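Side-chain contacts in chromosomal replication initiator protein DnaA (Aquifex aeolicus, PDB 1L8Q), which binds the chromosomal replication origin and, in its ATP-bound form, probably assembles the complex that starts each round of bacterial DNA replication: residues 122-125 with 126-130; 150-153 with 154-158; 170-173 with 174-178; 199-202 with 203-207. All coordinates share one frame; numbering follows the deposited sequence.

Contact 1 of 4, residues 122-125 with 126-130; sequences HIFN and TLYLL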
loop_
_atom_site.group_PDB
_atom_site.type_symbol
_atom_site.label_atom_id
_atom_site.label_comp_id
_atom_site.label_asym_id
_atom_site.label_seq_id
_atom_site.Cartn_x
_atom_site.Cartn_y
_atom_site.Cartn_z
ATOM N N HIS A 122 -17.443 22.157 -3.948
ATOM C CA HIS A 122 -17.712 23.516 -3.558
ATOM C C HIS A 122 -16.583 24.071 -2.720
ATOM O O HIS A 122 -16.165 25.217 -2.928
ATOM C CB HIS A 122 -19.074 23.634 -2.903
ATOM C CG HIS A 122 -20.197 23.377 -3.852
ATOM N ND1 HIS A 122 -20.692 24.348 -4.696
ATOM C CD2 HIS A 122 -20.873 22.242 -4.145
ATOM C CE1 HIS A 122 -21.653 23.831 -5.443
ATOM N NE2 HIS A 122 -21.779 22.554 -5.131
ATOM N N ILE A 123 -16.046 23.254 -1.815
ATOM C CA ILE A 123 -14.894 23.680 -1.030
ATOM C C ILE A 123 -13.680 23.890 -1.948
ATOM O O ILE A 123 -12.979 24.890 -1.844
ATOM C CB ILE A 123 -14.571 22.656 0.051
ATOM C CG1 ILE A 123 -15.662 22.643 1.116
ATOM C CG2 ILE A 123 -13.241 22.965 0.704
ATOM C CD1 ILE A 123 -15.517 21.506 2.122
ATOM N N PHE A 124 -13.447 22.941 -2.845
ATOM C CA PHE A 124 -12.364 23.030 -3.824
ATOM C C PHE A 124 -12.421 24.368 -4.626
ATOM O O PHE A 124 -11.435 25.133 -4.661
ATOM C CB PHE A 124 -12.444 21.836 -4.779
ATOM C CG PHE A 124 -11.304 21.748 -5.745
ATOM C CD1 PHE A 124 -10.293 20.814 -5.561
ATOM C CD2 PHE A 124 -11.249 22.578 -6.846
ATOM C CE1 PHE A 124 -9.254 20.716 -6.445
ATOM C CE2 PHE A 124 -10.194 22.490 -7.748
ATOM C CZ PHE A 124 -9.205 21.558 -7.554
ATOM N N ASN A 125 -13.569 24.638 -5.262
ATOM C CA ASN A 125 -13.751 25.887 -5.996
ATOM C C ASN A 125 -13.407 27.124 -5.157
ATOM O O ASN A 125 -12.693 28.019 -5.612
ATOM C CB ASN A 125 -15.190 26.013 -6.489
ATOM C CG ASN A 125 -15.322 25.746 -7.948
ATOM O OD1 ASN A 125 -15.697 26.640 -8.731
ATOM N ND2 ASN A 125 -15.016 24.509 -8.353
ATOM N N THR A 126 -13.937 27.179 -3.939
ATOM C CA THR A 126 -13.725 28.337 -3.086
ATOM C C THR A 126 -12.241 28.549 -2.854
ATOM O O THR A 126 -11.702 29.621 -3.136
ATOM C CB THR A 126 -14.445 28.169 -1.724
ATOM O OG1 THR A 126 -15.859 28.227 -1.912
ATOM C CG2 THR A 126 -14.161 29.353 -0.833
ATOM N N LEU A 127 -11.578 27.531 -2.327
ATOM C CA LEU A 127 -10.162 27.650 -2.078
ATOM C C LEU A 127 -9.461 28.044 -3.372
ATOM O O LEU A 127 -8.555 28.886 -3.376
ATOM C CB LEU A 127 -9.605 26.349 -1.546
ATOM C CG LEU A 127 -10.131 25.956 -0.168
ATOM C CD1 LEU A 127 -9.500 24.670 0.295
ATOM C CD2 LEU A 127 -9.877 27.063 0.847
ATOM N N TYR A 128 -9.910 27.463 -4.477
ATOM C CA TYR A 128 -9.284 27.710 -5.764
ATOM C C TYR A 128 -9.435 29.181 -6.214
ATOM O O TYR A 128 -8.452 29.826 -6.604
ATOM C CB TYR A 128 -9.832 26.736 -6.811
ATOM C CG TYR A 128 -9.150 26.826 -8.135
ATOM C CD1 TYR A 128 -7.999 26.099 -8.392
ATOM C CD2 TYR A 128 -9.656 27.625 -9.140
ATOM C CE1 TYR A 128 -7.368 26.174 -9.600
ATOM C CE2 TYR A 128 -9.030 27.709 -10.343
ATOM C CZ TYR A 128 -7.879 26.978 -10.569
ATOM O OH TYR A 128 -7.246 27.055 -11.789
ATOM N N LEU A 129 -10.653 29.708 -6.144
ATOM C CA LEU A 129 -10.900 31.080 -6.569
ATOM C C LEU A 129 -10.125 32.046 -5.697
ATOM O O LEU A 129 -9.893 33.175 -6.077
ATOM C CB LEU A 129 -12.398 31.412 -6.508
ATOM C CG LEU A 129 -13.299 30.776 -7.579
ATOM C CD1 LEU A 129 -14.776 31.088 -7.312
ATOM C CD2 LEU A 129 -12.887 31.234 -8.959
ATOM N N LEU A 130 -9.734 31.590 -4.516
ATOM C CA LEU A 130 -8.996 32.425 -3.579
ATOM C C LEU A 130 -7.508 32.138 -3.679
ATOM O O LEU A 130 -6.705 32.683 -2.922
ATOM C CB LEU A 130 -9.475 32.154 -2.153
ATOM C CG LEU A 130 -10.925 32.552 -1.829
ATOM C CD1 LEU A 130 -11.415 31.856 -0.567
ATOM C CD2 LEU A 130 -11.054 34.052 -1.697
#
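From H122 to L129 the chain runs as the last turns of helix 114-129, with successive i to i+4 backbone bonds joining T126 to H122, L127 to I123, Y128 to F124 and L129 to N125. The L127 N to I123 O bond, 3.0 Å long, is nearly straight at 174°. H122 O is gripped twice: T126 N reaches it at 3.1 Å, and T126 OG1 at 3.2 Å from the opposite face of the carbonyl plane. This second bond depends on the threonine torsion, which sets OG1 beside its own backbone N (chi1 -69°) and so turns the hydroxyl back along the helix; CG2 takes the place beside the carbonyl carbon. On the buried side I123 and L127 run alongside each other in the same direction, and the branch methyl CG2 of I123 meets CD1 of L127 at 4.1 Å. One step round the helix, F124 and Y128 approach obliquely, F124 CE2 lying 4.3 Å from Y128 CD1, a contact of one ring carbon on each side. The two apolar pairs face different neighbours. I123 and L127 rest on L102 of strand 101-105, as befits the helix of a beta-alpha-beta crossover to strand 133-138, whereas F124 and Y128 touch R155 of helix 150-157, whose NH2 makes a weak hydrogen bond to N125 OD1.

Contact 2 of 4, residues 150-153 with 154-158; sequences DRLV and SRFEG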
loop_
_atom_site.group_PDB
_atom_site.type_symbol
_atom_site.label_atom_id
_atom_site.label_comp_id
_atom_site.label_asym_id
_atom_site.label_seq_id
_atom_site.Cartn_x
_atom_site.Cartn_y
_atom_site.Cartn_z
ATOM N N ASP A 150 -16.859 13.344 -12.915
ATOM C CA ASP A 150 -16.027 13.787 -14.013
ATOM C C ASP A 150 -15.518 15.191 -13.774
ATOM O O ASP A 150 -14.385 15.515 -14.096
ATOM C CB ASP A 150 -16.830 13.759 -15.308
ATOM C CG ASP A 150 -16.863 12.378 -15.947
ATOM O OD1 ASP A 150 -15.942 11.580 -15.681
ATOM O OD2 ASP A 150 -17.773 12.002 -16.730
ATOM N N ARG A 151 -16.348 16.027 -13.188
ATOM C CA ARG A 151 -15.956 17.397 -13.010
ATOM C C ARG A 151 -14.827 17.503 -12.013
ATOM O O ARG A 151 -13.929 18.324 -12.183
ATOM C CB ARG A 151 -17.150 18.268 -12.613
ATOM C CG ARG A 151 -17.582 18.161 -11.146
ATOM C CD ARG A 151 -18.606 19.231 -10.753
ATOM N NE ARG A 151 -19.365 18.924 -9.548
ATOM C CZ ARG A 151 -20.499 19.529 -9.238
ATOM N NH1 ARG A 151 -20.988 20.449 -10.059
ATOM N NH2 ARG A 151 -21.156 19.218 -8.125
ATOM N N LEU A 152 -14.854 16.669 -10.980
ATOM C CA LEU A 152 -13.770 16.677 -10.007
ATOM C C LEU A 152 -12.504 16.193 -10.667
ATOM O O LEU A 152 -11.404 16.716 -10.406
ATOM C CB LEU A 152 -14.089 15.805 -8.791
ATOM C CG LEU A 152 -14.839 16.465 -7.625
ATOM C CD1 LEU A 152 -15.366 15.410 -6.695
ATOM C CD2 LEU A 152 -13.950 17.432 -6.880
ATOM N N VAL A 153 -12.648 15.201 -11.536
ATOM C CA VAL A 153 -11.494 14.686 -12.246
ATOM C C VAL A 153 -10.883 15.718 -13.201
ATOM O O VAL A 153 -9.655 15.831 -13.271
ATOM C CB VAL A 153 -11.788 13.338 -12.972
ATOM C CG1 VAL A 153 -10.673 12.976 -13.947
ATOM C CG2 VAL A 153 -11.973 12.237 -11.951
ATOM N N SER A 154 -11.708 16.485 -13.915
ATOM C CA SER A 154 -11.136 17.495 -14.812
ATOM C C SER A 154 -10.379 18.483 -13.969
ATOM O O SER A 154 -9.209 18.778 -14.229
ATOM C CB SER A 154 -12.191 18.232 -15.625
ATOM O OG SER A 154 -13.474 17.754 -15.314
ATOM N N ARG A 155 -11.031 18.971 -12.924
ATOM C CA ARG A 155 -10.389 19.920 -12.046
ATOM C C ARG A 155 -9.008 19.417 -11.602
ATOM O O ARG A 155 -8.023 20.133 -11.707
ATOM C CB ARG A 155 -11.287 20.260 -10.858
ATOM C CG ARG A 155 -12.484 21.100 -11.250
ATOM C CD ARG A 155 -12.273 22.586 -11.059
ATOM N NE ARG A 155 -13.453 23.377 -11.401
ATOM C CZ ARG A 155 -13.658 24.606 -10.947
ATOM N NH1 ARG A 155 -12.755 25.162 -10.136
ATOM N NH2 ARG A 155 -14.754 25.286 -11.299
ATOM N N PHE A 156 -8.930 18.182 -11.132
ATOM C CA PHE A 156 -7.648 17.670 -10.709
ATOM C C PHE A 156 -6.697 17.769 -11.905
ATOM O O PHE A 156 -5.517 18.095 -11.774
ATOM C CB PHE A 156 -7.752 16.197 -10.285
ATOM C CG PHE A 156 -8.699 15.937 -9.132
ATOM C CD1 PHE A 156 -9.144 16.963 -8.319
ATOM C CD2 PHE A 156 -9.139 14.648 -8.870
ATOM C CE1 PHE A 156 -10.001 16.708 -7.258
ATOM C CE2 PHE A 156 -9.992 14.390 -7.810
ATOM C CZ PHE A 156 -10.427 15.421 -7.003
ATOM N N GLU A 157 -7.212 17.494 -13.086
ATOM C CA GLU A 157 -6.337 17.423 -14.216
ATOM C C GLU A 157 -5.888 18.776 -14.710
ATOM O O GLU A 157 -4.988 18.877 -15.560
ATOM C CB GLU A 157 -6.927 16.549 -15.300
ATOM C CG GLU A 157 -6.548 15.103 -15.098
ATOM C CD GLU A 157 -7.393 14.151 -15.891
ATOM O OE1 GLU A 157 -8.091 14.611 -16.822
ATOM O OE2 GLU A 157 -7.360 12.933 -15.580
ATOM N N GLY A 158 -6.475 19.821 -14.144
ATOM C CA GLY A 158 -6.074 21.160 -14.474
ATOM C C GLY A 158 -4.823 21.532 -13.706
ATOM O O GLY A 158 -4.154 22.517 -14.002
#
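The ring of F156 carries the carbonyl of L152 over one face, where the oxygen sits 3.0 Å above the ring plane, shifted from the centre toward the rim on the CG and CD1 side; V153 N lies over that face too. At the far end of the ring the L152 side chain crosses at an angle, and its CD2 methyl meets F156 CE1 at 4.0 Å. With CG beside the backbone N (chi1 -60°), the phenyl group folds back over the preceding turn, and the same L152 O also accepts the backbone bond from F156 N at 3.0 Å. Shrinking F156 to an alanine would probably leave a gap beside L152 CD2 and F41 without the ring it packs against. Most of these residues belong to the short helix 150-157 of the AAA+ domain, which precedes the edge strand 160-163 and packs through L152 against Q117 and F120 of helix 114-129. Near the start of this helix D150 O takes two donors from one residue, S154 N at 2.9 Å and S154 OG at 2.7 Å, the hydroxyl arriving 31° out of the carbonyl plane. Nearby, V153 and E157 lie side by side and point the same way, with V153 CG1 3.7 Å from E157 OE2, an oxygen that accepts a hydrogen bond from Q143 NE2.

Contact 3 of 4, residues 170-173 with 174-178; sequences TRFK and IIKEK. With ADP (adenosine-5'-diphosphate), chain C.
T170 lies against I174, one turn on along helix 168-181, and I174 in turn packs on the bound ADP; the helix belongs to the alpha-helical lid that follows the nucleotide-binding core in AAA+ proteins. The terminal methyl CD1 of I174 lies over one face of the adenine, above its six-membered ring and 3.6 Å from ADP N3. It gets there because CG1 stands beside the backbone N (chi1 -72°) and the branch then extends fully. T170 CG2 crosses obliquely to touch I174 CD1 at 4.1 Å, itself reaching just the fringe of the base near the exocyclic ADP N6. I14, whose backbone O is hydrogen-bonded to ADP, also touches I174. Behind this first shell, T170 OG1 is held by D167 OD1, just before the helix, while R171 NH2 bonds to N168 OD1 in the same helix and R171 NH1 to L195 O of helix 188-197. I175 turns to helix 188-197 as well, packing on L194 and L195. Farther from the nucleotide, K176 passes over the rim of the F172 ring, its CD 4.1 Å above one face, and then drops past the CE2-CZ side. Its CE comes 3.4 Å from F172 CZ, and the chain ends with K176 NZ 3.5 Å from F172 CE2.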
loop_
_atom_site.group_PDB
_atom_site.type_symbol
_atom_site.label_atom_id
_atom_site.label_comp_id
_atom_site.label_asym_id
_atom_site.label_seq_id
_atom_site.Cartn_x
_atom_site.Cartn_y
_atom_site.Cartn_z
ATOM N N THR A 170 16.352 4.434 -2.317
ATOM C CA THR A 170 15.666 5.081 -1.209
ATOM C C THR A 170 15.392 4.126 -0.026
ATOM O O THR A 170 15.727 4.444 1.113
ATOM C CB THR A 170 14.395 5.782 -1.719
ATOM O OG1 THR A 170 14.778 6.888 -2.546
ATOM C CG2 THR A 170 13.644 6.444 -0.593
ATOM N N ARG A 171 14.801 2.965 -0.294
ATOM C CA ARG A 171 14.578 1.979 0.763
ATOM C C ARG A 171 15.886 1.748 1.507
ATOM O O ARG A 171 15.941 1.760 2.728
ATOM C CB ARG A 171 14.127 0.642 0.177
ATOM C CG ARG A 171 12.643 0.471 0.072
ATOM C CD ARG A 171 12.188 -0.961 -0.179
ATOM N NE ARG A 171 12.687 -1.462 -1.454
ATOM C CZ ARG A 171 13.350 -2.598 -1.580
ATOM N NH1 ARG A 171 13.577 -3.349 -0.505
ATOM N NH2 ARG A 171 13.784 -2.986 -2.769
ATOM N N PHE A 172 16.938 1.524 0.736
ATOM C CA PHE A 172 18.253 1.317 1.271
ATOM C C PHE A 172 18.578 2.359 2.339
ATOM O O PHE A 172 18.898 2.009 3.478
ATOM C CB PHE A 172 19.279 1.360 0.136
ATOM C CG PHE A 172 20.695 1.217 0.583
ATOM C CD1 PHE A 172 21.145 0.033 1.130
ATOM C CD2 PHE A 172 21.591 2.263 0.425
ATOM C CE1 PHE A 172 22.483 -0.110 1.542
ATOM C CE2 PHE A 172 22.929 2.142 0.830
ATOM C CZ PHE A 172 23.375 0.945 1.390
ATOM N N LYS A 173 18.500 3.634 1.981
ATOM C CA LYS A 173 18.784 4.677 2.953
ATOM C C LYS A 173 17.818 4.566 4.139
ATOM O O LYS A 173 18.234 4.663 5.303
ATOM C CB LYS A 173 18.728 6.060 2.309
ATOM C CG LYS A 173 19.738 6.237 1.187
ATOM C CD LYS A 173 19.885 7.677 0.779
ATOM C CE LYS A 173 20.730 7.807 -0.467
ATOM N NZ LYS A 173 20.665 9.195 -1.018
ATOM N N ILE A 174 16.538 4.338 3.851
ATOM C CA ILE A 174 15.566 4.206 4.919
ATOM C C ILE A 174 15.970 3.036 5.835
ATOM O O ILE A 174 16.084 3.177 7.062
ATOM C CB ILE A 174 14.158 4.038 4.354
ATOM C CG1 ILE A 174 13.680 5.364 3.765
ATOM C CG2 ILE A 174 13.209 3.590 5.438
ATOM C CD1 ILE A 174 12.289 5.301 3.123
ATOM N N ILE A 175 16.240 1.898 5.230
ATOM C CA ILE A 175 16.644 0.738 5.994
ATOM C C ILE A 175 17.773 1.071 6.965
ATOM O O ILE A 175 17.763 0.640 8.116
ATOM C CB ILE A 175 17.030 -0.402 5.049
ATOM C CG1 ILE A 175 15.763 -1.071 4.493
ATOM C CG2 ILE A 175 17.886 -1.399 5.751
ATOM C CD1 ILE A 175 16.017 -1.948 3.267
ATOM N N LYS A 176 18.753 1.840 6.513
ATOM C CA LYS A 176 19.825 2.247 7.400
ATOM C C LYS A 176 19.268 3.069 8.535
ATOM O O LYS A 176 19.634 2.853 9.679
ATOM C CB LYS A 176 20.861 3.073 6.676
ATOM C CG LYS A 176 21.905 2.293 5.888
ATOM C CD LYS A 176 22.505 3.237 4.854
ATOM C CE LYS A 176 23.802 2.743 4.291
ATOM N NZ LYS A 176 24.448 3.815 3.465
ATOM N N GLU A 177 18.391 4.022 8.237
ATOM C CA GLU A 177 17.833 4.845 9.314
ATOM C C GLU A 177 17.109 3.964 10.325
ATOM O O GLU A 177 17.327 4.091 11.513
ATOM C CB GLU A 177 16.950 6.013 8.790
ATOM C CG GLU A 177 17.683 7.370 8.728
ATOM C CD GLU A 177 16.980 8.448 7.863
ATOM O OE1 GLU A 177 15.714 8.555 7.893
ATOM O OE2 GLU A 177 17.703 9.217 7.159
ATOM N N LYS A 178 16.306 3.028 9.832
ATOM C CA LYS A 178 15.508 2.144 10.684
ATOM C C LYS A 178 16.369 1.283 11.596
ATOM O O LYS A 178 16.079 1.121 12.787
ATOM C CB LYS A 178 14.599 1.260 9.830
ATOM C CG LYS A 178 13.414 2.000 9.245
ATOM C CD LYS A 178 12.669 2.731 10.331
ATOM C CE LYS A 178 11.585 3.613 9.771
ATOM N NZ LYS A 178 10.643 3.998 10.839
HETATM P PB ADP C . 1.701 6.090 1.929
HETATM O O1B ADP C . 0.945 7.272 2.554
HETATM O O2B ADP C . 2.082 6.288 0.490
HETATM O O3B ADP C . 1.085 4.760 2.232
HETATM P PA ADP C . 3.326 6.913 3.977
HETATM O O1A ADP C . 3.466 8.392 3.668
HETATM O O2A ADP C . 2.175 6.610 4.921
HETATM O O3A ADP C . 3.108 6.065 2.647
HETATM O "O5'" ADP C . 4.707 6.348 4.532
HETATM C "C5'" ADP C . 4.813 5.008 4.977
HETATM C "C4'" ADP C . 5.975 4.986 5.938
HETATM O "O4'" ADP C . 7.221 5.032 5.215
HETATM C "C3'" ADP C . 5.941 6.233 6.794
HETATM O "O3'" ADP C . 6.483 5.844 8.048
HETATM C "C2'" ADP C . 6.890 7.167 6.075
HETATM O "O2'" ADP C . 7.481 8.183 6.867
HETATM C "C1'" ADP C . 7.932 6.232 5.526
HETATM N N9 ADP C . 8.464 6.851 4.305
HETATM C C8 ADP C . 7.866 6.877 3.091
HETATM N N7 ADP C . 8.652 7.544 2.193
HETATM C C5 ADP C . 9.744 7.962 2.842
HETATM C C6 ADP C . 10.957 8.716 2.496
HETATM N N6 ADP C . 11.166 9.172 1.250
HETATM N N1 ADP C . 11.857 8.939 3.461
HETATM C C2 ADP C . 11.680 8.487 4.720
HETATM N N3 ADP C . 10.593 7.788 5.096
HETATM C C4 ADP C . 9.619 7.508 4.225
#

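Contact 4 of 4, residues 199-202 with 203-207; sequences KNVR and EIEGK. With ADP (adenosine-5'-diphosphate), chain C.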
loop_
_atom_site.group_PDB
_atom_site.type_symbol
_atom_site.label_atom_id
_atom_site.label_comp_id
_atom_site.label_asym_id
_atom_site.label_seq_id
_atom_site.Cartn_x
_atom_site.Cartn_y
_atom_site.Cartn_z
ATOM N N LYS A 199 9.345 -3.778 0.763
ATOM C CA LYS A 199 9.048 -2.714 -0.185
ATOM C C LYS A 199 8.552 -1.483 0.576
ATOM O O LYS A 199 8.659 -0.359 0.104
ATOM C CB LYS A 199 7.980 -3.185 -1.159
ATOM C CG LYS A 199 6.707 -3.680 -0.483
ATOM C CD LYS A 199 5.490 -3.610 -1.424
ATOM C CE LYS A 199 4.264 -4.293 -0.803
ATOM N NZ LYS A 199 2.974 -3.789 -1.368
ATOM N N ASN A 200 8.019 -1.733 1.768
ATOM C CA ASN A 200 7.404 -0.738 2.636
ATOM C C ASN A 200 8.317 -0.492 3.816
ATOM O O ASN A 200 9.242 -1.230 4.031
ATOM C CB ASN A 200 6.125 -1.341 3.230
ATOM C CG ASN A 200 4.904 -0.873 2.557
ATOM O OD1 ASN A 200 4.796 0.300 2.202
ATOM N ND2 ASN A 200 3.928 -1.780 2.375
ATOM N N VAL A 201 7.997 0.516 4.618
ATOM C CA VAL A 201 8.609 0.686 5.906
ATOM C C VAL A 201 7.877 -0.249 6.879
ATOM O O VAL A 201 8.454 -0.716 7.869
ATOM C CB VAL A 201 8.484 2.139 6.401
ATOM C CG1 VAL A 201 8.258 2.187 7.903
ATOM C CG2 VAL A 201 9.716 2.917 6.042
ATOM N N ARG A 202 6.606 -0.519 6.593
ATOM C CA ARG A 202 5.812 -1.430 7.407
ATOM C C ARG A 202 6.447 -2.825 7.426
ATOM O O ARG A 202 6.524 -3.466 8.461
ATOM C CB ARG A 202 4.376 -1.516 6.881
ATOM C CG ARG A 202 3.383 -2.082 7.872
ATOM C CD ARG A 202 2.043 -2.530 7.260
ATOM N NE ARG A 202 1.134 -1.417 6.930
ATOM C CZ ARG A 202 0.707 -0.498 7.803
ATOM N NH1 ARG A 202 1.106 -0.533 9.075
ATOM N NH2 ARG A 202 -0.122 0.459 7.399
ATOM N N GLU A 203 6.903 -3.284 6.270
ATOM C CA GLU A 203 7.510 -4.601 6.159
ATOM C C GLU A 203 8.900 -4.588 6.788
ATOM O O GLU A 203 9.351 -5.575 7.373
ATOM C CB GLU A 203 7.557 -5.053 4.685
ATOM C CG GLU A 203 6.172 -5.213 4.068
ATOM C CD GLU A 203 6.215 -5.502 2.579
ATOM O OE1 GLU A 203 7.339 -5.593 2.032
ATOM O OE2 GLU A 203 5.122 -5.633 1.953
ATOM N N ILE A 204 9.573 -3.455 6.677
ATOM C CA ILE A 204 10.884 -3.297 7.266
ATOM C C ILE A 204 10.775 -3.375 8.788
ATOM O O ILE A 204 11.546 -4.056 9.435
ATOM C CB ILE A 204 11.497 -1.958 6.833
ATOM C CG1 ILE A 204 11.851 -1.999 5.349
ATOM C CG2 ILE A 204 12.723 -1.648 7.646
ATOM C CD1 ILE A 204 12.327 -0.673 4.805
ATOM N N GLU A 205 9.807 -2.669 9.357
ATOM C CA GLU A 205 9.602 -2.721 10.796
ATOM C C GLU A 205 9.127 -4.117 11.232
ATOM O O GLU A 205 9.528 -4.622 12.283
ATOM C CB GLU A 205 8.651 -1.610 11.257
ATOM C CG GLU A 205 9.372 -0.283 11.391
ATOM C CD GLU A 205 8.489 0.857 11.828
ATOM O OE1 GLU A 205 7.304 0.622 12.143
ATOM O OE2 GLU A 205 8.991 2.004 11.842
ATOM N N GLY A 206 8.298 -4.742 10.404
ATOM C CA GLY A 206 7.862 -6.101 10.658
ATOM C C GLY A 206 9.041 -7.067 10.754
ATOM O O GLY A 206 9.127 -7.877 11.684
ATOM N N LYS A 207 9.953 -6.996 9.792
ATOM C CA LYS A 207 11.140 -7.845 9.841
ATOM C C LYS A 207 11.996 -7.500 11.055
ATOM O O LYS A 207 12.473 -8.387 11.752
ATOM C CB LYS A 207 11.980 -7.711 8.571
ATOM C CG LYS A 207 11.369 -8.359 7.354
ATOM C CD LYS A 207 10.992 -9.782 7.609
ATOM C CE LYS A 207 10.487 -10.431 6.328
ATOM N NZ LYS A 207 9.729 -11.690 6.575
HETATM P PB ADP C . 1.701 6.090 1.929
HETATM O O1B ADP C . 0.945 7.272 2.554
HETATM O O2B ADP C . 2.082 6.288 0.490
HETATM O O3B ADP C . 1.085 4.760 2.232
HETATM P PA ADP C . 3.326 6.913 3.977
HETATM O O1A ADP C . 3.466 8.392 3.668
HETATM O O2A ADP C . 2.175 6.610 4.921
HETATM O O3A ADP C . 3.108 6.065 2.647
HETATM O "O5'" ADP C . 4.707 6.348 4.532
HETATM C "C5'" ADP C . 4.813 5.008 4.977
HETATM C "C4'" ADP C . 5.975 4.986 5.938
HETATM O "O4'" ADP C . 7.221 5.032 5.215
HETATM C "C3'" ADP C . 5.941 6.233 6.794
HETATM O "O3'" ADP C . 6.483 5.844 8.048
HETATM C "C2'" ADP C . 6.890 7.167 6.075
HETATM O "O2'" ADP C . 7.481 8.183 6.867
HETATM C "C1'" ADP C . 7.932 6.232 5.526
HETATM N N9 ADP C . 8.464 6.851 4.305
HETATM C C8 ADP C . 7.866 6.877 3.091
HETATM N N7 ADP C . 8.652 7.544 2.193
HETATM C C5 ADP C . 9.744 7.962 2.842
HETATM C C6 ADP C . 10.957 8.716 2.496
HETATM N N6 ADP C . 11.166 9.172 1.250
HETATM N N1 ADP C . 11.857 8.939 3.461
HETATM C C2 ADP C . 11.680 8.487 4.720
HETATM N N3 ADP C . 10.593 7.788 5.096
HETATM C C4 ADP C . 9.619 7.508 4.225
#
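This is a contact at the start of a helix: the carboxylate of E203, in the first turn of helix 201-214, reaches back to K199 in the loop that leads into it, within the AAA+ lid and beside the bound ADP. E203 OE1 accepts the backbone N of K199 at 3.0 Å, the donor standing above the carboxylate plane, 42° out of it. The K199 side chain runs past the oxygens of the same group at an angle. Its CG takes the crowded position between the backbone N and the carbonyl carbon (chi1 55°), and the extended chain then carries CE to 3.2 Å from E203 OE2. The charges are near without forming a salt bridge, K199 NZ and E203 OE2 being 4.4 Å apart. An alanine in place of E203 would probably leave K199 N without this acceptor and the lysine without this carboxylate beside its chain, the loop then being less firmly held to the helix. Elsewhere I204 CG1 packs against N200 O, and the backbone bond from I204 N to that oxygen is weak. V201 points its CB at the ribose, 3.4 Å from ADP O4', and its CG1 runs alongside E205, whose OE2 has its charged partner, K178, on helix 168-181. The next residue, R202, binds ATP in another structure of this protein. A helix start that puts an apolar side chain on the ribose and an arginine on the phosphate side of the nucleotide, though not in contact with the ADP here, is consistent with the sensor II motif of AAA+ ATPases.

Overall arrangement
The four contacts fall into two pairs on different parts of the AAA+ region. Contacts 1 and 2, with centres 13 Å apart, sit together on the helical layer beside the parallel sheet, where F124 CE1 meets F156 CE1 at 4.2 Å. Contacts 3 and 4 lie in the lid, their centres 11 Å apart, and share the nucleotide: 170-178 supplies the surface under the adenine and 199-207 the side chain at the ribose. They are joined by a salt bridge, K178 NZ to E205 OE2 at 2.8 Å, and by I174 CG2 against V201 CG2 at 3.6 Å. Between the pairs the nearest atoms, those of contacts 2 and 4, are about 23 Å apart.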